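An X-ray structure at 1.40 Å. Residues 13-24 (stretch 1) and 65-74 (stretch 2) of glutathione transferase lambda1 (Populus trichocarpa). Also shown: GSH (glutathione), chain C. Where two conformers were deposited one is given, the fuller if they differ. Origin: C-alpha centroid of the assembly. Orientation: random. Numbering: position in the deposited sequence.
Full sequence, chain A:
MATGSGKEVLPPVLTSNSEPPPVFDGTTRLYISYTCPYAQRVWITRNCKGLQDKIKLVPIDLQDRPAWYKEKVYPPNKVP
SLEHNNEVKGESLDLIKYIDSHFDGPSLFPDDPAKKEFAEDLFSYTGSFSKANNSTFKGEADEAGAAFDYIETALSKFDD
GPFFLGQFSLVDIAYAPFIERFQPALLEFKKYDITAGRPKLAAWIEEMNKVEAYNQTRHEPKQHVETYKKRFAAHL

Stretch 1 13-24: VLTSNSEPPPVF
Stretch 2 (65-74) RPAWYKEKVY

Stretch 1 has no regular helix or strand. A type I beta turn runs from Thr15 to Ser18, closed by Ser18 N to Thr15 O at 3.0 Å. Ser18 OG (chi1 m) accepts from Thr15 N at 2.8 Å, and Thr15 OG1 (chi1 p) accepts from Asn17 N at 3.2 Å. From Ser18 to Pro22 the chain is extended, with phi -61 to -88° and psi 138 to 167°. Stretch 2 enters as a loop and forms a short helix through Trp68 to Lys72, with a wider pi-type turn at 69-73. The stretches run in the same direction: CA atoms pair Ser16 with Pro66 (3.7 Å), Pro20 with Trp68 (6.2 Å) and Val23 with Val73 (7.0 Å).

Trp68 is the centre of the contact. It is buried, its CA-to-CB bond points toward stretch 1, and it has chi1 55° (p) and chi2 -109°. Trp68 NE1 donates to Ser18 O at 3.0 Å, the one direct hydrogen bond between the stretches. Two prolines cover one face of the indole. Pro20 CA lies 3.5 Å from the centroid of the Trp68 five-membered ring, and Pro21 CD lies 3.4 Å from that of the six-membered ring. These CH-pi contacts suit proline, whose CA and CD hydrogens adjoin electron-withdrawing amide nitrogens. At the ring edge, Leu14 CD1 (chi1 m, chi2 t) meets Trp68 CZ2 at 3.8 Å.

At the start, Thr15 O packs 3.4 Å from Pro66 CB. Water 1 bridges Ser16 O (2.6 Å) and Ala67 N (3.0 Å). At the far end, Val23 CG2 meets Val73 CG2 at 3.9 Å; both valines are t. Lys72 (m, t, p, t) brings NZ to 3.3 Å from Pro20 CB. Water 2 links Lys72 NZ (2.5 Å) to Pro21 O (2.9 Å).

Arg65 CB points away from stretch 1. Arg65 NH1 and Arg65 NH2 each donate to GSH O31 at 3.1 Å.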

# COMPACT_ATOMS: atom_id res chain seq x y z
N VAL A 13 6.55 18.19 3.66
CA VAL A 13 5.10 18.12 3.62
C VAL A 13 4.48 19.46 3.21
O VAL A 13 4.81 20.51 3.78
CB VAL A 13 4.55 17.66 4.99
CG1 VAL A 13 3.04 17.51 4.93
CG2 VAL A 13 5.21 16.36 5.42
N LEU A 14 3.58 19.44 2.23
CA LEU A 14 2.92 20.65 1.76
C LEU A 14 1.61 20.89 2.50
O LEU A 14 0.81 19.98 2.71
CB LEU A 14 2.68 20.58 0.25
CG LEU A 14 3.94 20.39 -0.59
CD1 LEU A 14 3.63 20.34 -2.08
CD2 LEU A 14 4.96 21.48 -0.29
N THR A 15 1.39 22.14 2.90
CA THR A 15 0.23 22.46 3.73
C THR A 15 -0.69 23.46 3.03
O THR A 15 -0.50 23.77 1.86
CB THR A 15 0.66 23.02 5.09
OG1 THR A 15 1.19 24.35 4.92
CG2 THR A 15 1.72 22.12 5.72
N SER A 16 -1.68 23.95 3.76
CA SER A 16 -2.62 24.92 3.21
C SER A 16 -1.90 26.21 2.80
O SER A 16 -2.41 26.98 1.98
CB SER A 16 -3.72 25.25 4.21
OG SER A 16 -3.18 25.85 5.38
N ASN A 17 -0.72 26.43 3.36
CA ASN A 17 0.06 27.63 3.06
C ASN A 17 1.11 27.41 1.97
O ASN A 17 1.93 28.30 1.71
CB ASN A 17 0.72 28.17 4.33
CG ASN A 17 -0.25 28.91 5.23
OD1 ASN A 17 -1.46 28.94 4.98
ND2 ASN A 17 0.27 29.52 6.29
N SER A 18 1.09 26.24 1.35
CA SER A 18 2.06 25.93 0.30
C SER A 18 1.59 26.39 -1.07
O SER A 18 0.40 26.37 -1.37
CB SER A 18 2.34 24.42 0.27
OG SER A 18 2.93 23.98 1.48
N GLU A 19 2.54 26.81 -1.90
CA GLU A 19 2.23 27.18 -3.27
C GLU A 19 2.07 25.90 -4.07
O GLU A 19 2.68 24.88 -3.74
CB GLU A 19 3.31 28.10 -3.84
CG GLU A 19 3.02 29.58 -3.61
CD GLU A 19 4.24 30.45 -3.78
OE1 GLU A 19 5.36 29.93 -3.69
OE2 GLU A 19 4.06 31.67 -4.00
N PRO A 20 1.24 25.94 -5.12
CA PRO A 20 0.97 24.73 -5.90
C PRO A 20 2.15 24.34 -6.78
O PRO A 20 2.87 25.21 -7.27
CB PRO A 20 -0.22 25.14 -6.77
CG PRO A 20 -0.08 26.62 -6.91
CD PRO A 20 0.45 27.09 -5.59
N PRO A 21 2.35 23.03 -6.98
CA PRO A 21 3.36 22.52 -7.90
C PRO A 21 2.89 22.74 -9.33
O PRO A 21 1.73 23.11 -9.54
CB PRO A 21 3.40 21.01 -7.58
CG PRO A 21 2.62 20.84 -6.30
CD PRO A 21 1.61 21.94 -6.33
N PRO A 22 3.80 22.59 -10.30
CA PRO A 22 3.33 22.56 -11.68
C PRO A 22 2.39 21.37 -11.80
O PRO A 22 2.65 20.33 -11.21
CB PRO A 22 4.61 22.30 -12.47
CG PRO A 22 5.71 22.78 -11.60
CD PRO A 22 5.27 22.48 -10.20
N VAL A 23 1.29 21.55 -12.50
CA VAL A 23 0.45 20.42 -12.86
C VAL A 23 0.46 20.19 -14.37
O VAL A 23 0.30 21.13 -15.15
CB VAL A 23 -0.99 20.59 -12.35
CG1 VAL A 23 -1.86 19.42 -12.79
CG2 VAL A 23 -1.00 20.73 -10.84
N PHE A 24 0.68 18.94 -14.76
CA PHE A 24 0.75 18.54 -16.16
C PHE A 24 1.90 19.19 -16.93
O PHE A 24 1.75 19.56 -18.09
CB PHE A 24 -0.58 18.79 -16.88
CG PHE A 24 -1.71 17.91 -16.41
CD1 PHE A 24 -1.45 16.77 -15.67
CD2 PHE A 24 -3.02 18.22 -16.72
CE1 PHE A 24 -2.48 15.95 -15.25
CE2 PHE A 24 -4.06 17.40 -16.30
CZ PHE A 24 -3.79 16.27 -15.56
N ARG A 65 -4.51 20.84 4.67
CA ARG A 65 -4.15 20.54 3.29
C ARG A 65 -4.31 21.71 2.35
O ARG A 65 -5.16 22.59 2.56
CB ARG A 65 -4.88 19.29 2.78
CG ARG A 65 -6.22 19.54 2.12
CD ARG A 65 -6.88 18.21 1.78
NE ARG A 65 -7.22 17.47 2.99
CZ ARG A 65 -7.98 16.38 3.01
NH1 ARG A 65 -8.48 15.89 1.88
NH2 ARG A 65 -8.23 15.77 4.16
N PRO A 66 -3.48 21.75 1.30
CA PRO A 66 -3.56 22.79 0.28
C PRO A 66 -4.87 22.71 -0.49
O PRO A 66 -5.25 21.63 -0.96
CB PRO A 66 -2.38 22.47 -0.63
CG PRO A 66 -2.08 21.04 -0.39
CD PRO A 66 -2.36 20.82 1.05
N ALA A 67 -5.55 23.84 -0.62
CA ALA A 67 -6.79 23.92 -1.37
C ALA A 67 -6.55 23.59 -2.84
O ALA A 67 -7.45 23.09 -3.52
CB ALA A 67 -7.42 25.29 -1.23
N TRP A 68 -5.34 23.85 -3.32
CA TRP A 68 -5.02 23.58 -4.72
C TRP A 68 -5.06 22.09 -5.07
O TRP A 68 -5.11 21.74 -6.24
CB TRP A 68 -3.67 24.21 -5.15
CG TRP A 68 -2.46 23.84 -4.31
CD1 TRP A 68 -1.79 24.67 -3.45
CD2 TRP A 68 -1.76 22.58 -4.28
NE1 TRP A 68 -0.73 24.00 -2.88
CE2 TRP A 68 -0.69 22.73 -3.38
CE3 TRP A 68 -1.94 21.36 -4.93
CZ2 TRP A 68 0.19 21.68 -3.09
CZ3 TRP A 68 -1.06 20.32 -4.65
CH2 TRP A 68 -0.01 20.49 -3.74
N TYR A 69 -5.03 21.23 -4.06
CA TYR A 69 -5.06 19.79 -4.33
C TYR A 69 -6.41 19.40 -4.91
O TYR A 69 -6.49 18.84 -6.00
CB TYR A 69 -4.75 18.97 -3.07
CG TYR A 69 -4.71 17.47 -3.34
CD1 TYR A 69 -3.77 16.92 -4.21
CD2 TYR A 69 -5.61 16.61 -2.72
CE1 TYR A 69 -3.74 15.56 -4.45
CE2 TYR A 69 -5.58 15.25 -2.96
CZ TYR A 69 -4.64 14.73 -3.83
OH TYR A 69 -4.60 13.37 -4.07
N LYS A 70 -7.48 19.74 -4.20
CA LYS A 70 -8.83 19.46 -4.68
C LYS A 70 -9.15 20.28 -5.92
O LYS A 70 -9.83 19.81 -6.84
CB LYS A 70 -9.84 19.74 -3.56
CG LYS A 70 -11.30 19.72 -3.99
CD LYS A 70 -12.22 19.98 -2.81
CE LYS A 70 -13.67 20.16 -3.26
NZ LYS A 70 -14.18 18.97 -4.00
N GLU A 71 -8.63 21.50 -5.96
CA GLU A 71 -8.99 22.45 -7.02
C GLU A 71 -8.23 22.25 -8.32
O GLU A 71 -8.77 22.48 -9.40
CB GLU A 71 -8.84 23.89 -6.51
CG GLU A 71 -9.80 24.24 -5.37
CD GLU A 71 -9.54 25.61 -4.77
OE1 GLU A 71 -8.61 26.31 -5.24
OE2 GLU A 71 -10.26 25.99 -3.82
N LYS A 72 -6.97 21.83 -8.24
CA LYS A 72 -6.12 21.78 -9.43
C LYS A 72 -5.58 20.40 -9.76
O LYS A 72 -5.18 20.14 -10.90
CB LYS A 72 -4.95 22.75 -9.29
CG LYS A 72 -5.37 24.20 -9.17
CD LYS A 72 -4.19 25.07 -8.78
CE LYS A 72 -2.97 24.71 -9.60
NZ LYS A 72 -1.91 25.75 -9.49
N VAL A 73 -5.56 19.51 -8.78
CA VAL A 73 -4.94 18.21 -8.96
C VAL A 73 -5.94 17.06 -8.97
O VAL A 73 -6.06 16.34 -9.96
CB VAL A 73 -3.88 17.94 -7.88
CG1 VAL A 73 -3.25 16.58 -8.08
CG2 VAL A 73 -2.81 19.02 -7.90
N TYR A 74 -6.66 16.90 -7.86
CA TYR A 74 -7.51 15.73 -7.68
C TYR A 74 -8.80 16.08 -6.93
O TYR A 74 -8.82 16.12 -5.69
CB TYR A 74 -6.72 14.62 -6.97
CG TYR A 74 -7.40 13.28 -6.89
CD1 TYR A 74 -7.77 12.59 -8.04
CD2 TYR A 74 -7.66 12.68 -5.67
CE1 TYR A 74 -8.39 11.36 -7.97
CE2 TYR A 74 -8.28 11.45 -5.59
CZ TYR A 74 -8.65 10.79 -6.74
OH TYR A 74 -9.28 9.58 -6.66
N1 GSH C . -10.20 3.90 -1.72
CA1 GSH C . -9.13 4.87 -1.62
C1 GSH C . -7.88 4.19 -2.10
O11 GSH C . -7.82 2.94 -2.06
O12 GSH C . -6.93 4.86 -2.54
CB1 GSH C . -8.97 5.34 -0.17
CG1 GSH C . -8.05 6.55 -0.03
CD1 GSH C . -8.18 7.14 1.36
OE1 GSH C . -9.25 6.73 2.17
N2 GSH C . -7.27 8.03 1.76
CA2 GSH C . -7.54 8.78 2.99
C2 GSH C . -7.76 10.23 2.71
O2 GSH C . -7.14 10.84 1.60
CB2 GSH C . -6.39 8.68 3.98
SG2 GSH C . -6.26 7.08 4.81
N3 GSH C . -8.54 10.92 3.53
CA3 GSH C . -8.71 12.35 3.33
C3 GSH C . -10.16 12.72 3.19
O31 GSH C . -10.50 13.93 3.13
O32 GSH C . -11.05 11.84 3.12
O HOH W 1 -4.72 26.31 0.92
O HOH W 2 0.09 25.09 -10.86